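Local coordinates for putative metal resistance protein (Proteus mirabilis, PDB 6C29) that forms the N-terminal periplasmic domain of ScsB, a membrane-bound redox protein that primes the trimeric disulfide isomerase ScsC and probably acts as a protein-disulfide reductase, at residues Ala16-Thr21 with Thr121-Asn126. Numbering follows the deposited sequence. Where two conformers were deposited one is given.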
# COMPACT_ATOMS: atom_id res chain seq x y z
N ALA A 16 -10.11 15.43 -3.93
CA ALA A 16 -9.41 14.90 -2.76
C ALA A 16 -9.30 15.93 -1.67
O ALA A 16 -9.18 17.12 -1.92
CB ALA A 16 -8.03 14.40 -3.13
N GLN A 17 -9.31 15.45 -0.44
CA GLN A 17 -8.96 16.25 0.71
C GLN A 17 -7.99 15.40 1.53
O GLN A 17 -8.18 14.18 1.62
CB GLN A 17 -10.15 16.57 1.59
CG GLN A 17 -11.41 17.09 1.01
CD GLN A 17 -12.37 17.30 2.17
OE1 GLN A 17 -13.35 16.58 2.31
NE2 GLN A 17 -12.03 18.23 3.04
N VAL A 18 -6.99 16.04 2.16
CA VAL A 18 -6.05 15.29 2.99
C VAL A 18 -5.83 15.97 4.32
O VAL A 18 -5.99 17.17 4.46
CB VAL A 18 -4.67 15.07 2.30
CG1 VAL A 18 -4.85 14.50 0.85
CG2 VAL A 18 -3.85 16.33 2.28
N ARG A 19 -5.50 15.17 5.32
CA ARG A 19 -5.26 15.67 6.66
C ARG A 19 -4.16 14.86 7.29
O ARG A 19 -4.20 13.64 7.20
CB ARG A 19 -6.52 15.56 7.52
CG ARG A 19 -6.30 15.94 9.01
CD ARG A 19 -7.64 15.91 9.78
NE ARG A 19 -7.51 16.19 11.22
CZ ARG A 19 -7.88 15.35 12.19
NH1 ARG A 19 -8.36 14.14 11.93
NH2 ARG A 19 -7.76 15.74 13.46
N ALA A 20 -3.20 15.51 7.94
CA ALA A 20 -2.18 14.83 8.69
C ALA A 20 -2.20 15.26 10.15
O ALA A 20 -2.40 16.45 10.45
CB ALA A 20 -0.82 15.07 8.10
N THR A 21 -2.02 14.29 11.03
CA THR A 21 -1.92 14.52 12.46
C THR A 21 -0.72 13.74 12.98
O THR A 21 -0.28 12.80 12.33
CB THR A 21 -3.16 14.07 13.20
OG1 THR A 21 -3.45 12.70 12.88
CG2 THR A 21 -4.34 14.97 12.83
N THR A 121 -0.86 15.61 -7.42
CA THR A 121 -1.15 16.85 -6.71
C THR A 121 -0.24 16.93 -5.49
O THR A 121 -0.14 15.98 -4.74
CB THR A 121 -2.62 16.91 -6.25
OG1 THR A 121 -3.48 16.63 -7.36
CG2 THR A 121 -3.01 18.29 -5.59
N ASP A 122 0.38 18.09 -5.28
CA ASP A 122 1.22 18.31 -4.10
C ASP A 122 0.43 18.97 -2.97
O ASP A 122 -0.23 19.98 -3.20
CB ASP A 122 2.42 19.17 -4.45
CG ASP A 122 3.49 18.40 -5.19
OD1 ASP A 122 3.39 17.16 -5.33
OD2 ASP A 122 4.49 19.04 -5.60
N TYR A 123 0.55 18.43 -1.76
CA TYR A 123 -0.03 18.99 -0.55
C TYR A 123 1.07 19.30 0.44
O TYR A 123 1.88 18.42 0.75
CB TYR A 123 -1.05 18.01 0.07
CG TYR A 123 -2.26 17.77 -0.77
CD1 TYR A 123 -2.26 16.84 -1.79
CD2 TYR A 123 -3.43 18.48 -0.56
CE1 TYR A 123 -3.36 16.64 -2.59
CE2 TYR A 123 -4.53 18.28 -1.35
CZ TYR A 123 -4.50 17.35 -2.35
OH TYR A 123 -5.59 17.13 -3.17
N SER A 124 1.12 20.51 0.97
CA SER A 124 2.14 20.87 1.94
C SER A 124 1.63 20.57 3.33
O SER A 124 0.59 21.10 3.76
CB SER A 124 2.50 22.35 1.82
OG SER A 124 3.13 22.59 0.58
N LEU A 125 2.34 19.68 4.02
CA LEU A 125 1.99 19.22 5.36
C LEU A 125 2.91 19.93 6.35
O LEU A 125 4.09 19.71 6.35
CB LEU A 125 2.15 17.70 5.46
CG LEU A 125 1.47 16.92 4.35
CD1 LEU A 125 1.79 15.43 4.56
CD2 LEU A 125 -0.04 17.19 4.36
N ASN A 126 2.34 20.76 7.21
CA ASN A 126 3.09 21.47 8.22
C ASN A 126 2.56 21.07 9.59
O ASN A 126 1.40 21.30 9.91
CB ASN A 126 2.97 22.98 7.96
CG ASN A 126 3.47 23.36 6.57
OD1 ASN A 126 4.60 23.04 6.19
ND2 ASN A 126 2.62 24.03 5.80
O HOH W 1 -7.61 18.90 -3.22
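V18 and Y123 carry this contact, in which the valine lies over the tyrosine ring: CG1 stands over the face and CG2 packs against the CG-CD2 side. CG1 of V18 is 4.2 Å from the centroid of the Y123 ring, only 4° off the ring normal, a CH-pi contact centred on the face. CG2 of V18 reaches the ring near Y123 CB, 3.6 Å from CD2 of Y123, and also borders CG. At chi1 -50° CG1 of V18 is anti to the carbonyl carbon and comes over the ring centre, while CG2, between the backbone N and the carbonyl carbon, faces CD2 and CG. The ring reaches back toward A16, and OH of Y123 comes to 3.7 Å from the A16 CB. A water in the plane of the ring, at its edge, joins the two strands: it accepts a hydrogen bond from the Y123 OH at 2.7 Å and donates one to the A16 O, also at 2.7 Å. The phenol thus has a polar partner at the end of an otherwise apolar contact. Toward the other end, CD2 of L125 lies 4.4 Å from V18 CG2, and A20 CB lies beside the same leucine methyl. The strand axes approach to 8.0 Å and run nearly parallel, at 21°; the backbones, in different sheets, meet through side chains and one water. Such face-to-face packing is characteristic of the immunoglobulin-fold sandwich, here in the DsbD N-terminal-like domain. Strand 16-24 pairs with strand 30-38, and V18 has a backbone hydrogen bond with L8 of strand 8-10; strand 118-128 lies beside strand 104-114. L111 of that neighbouring strand touches A16, V18 and Y123, and strand 8-10 adds M10 against Y123 and L8 against L125.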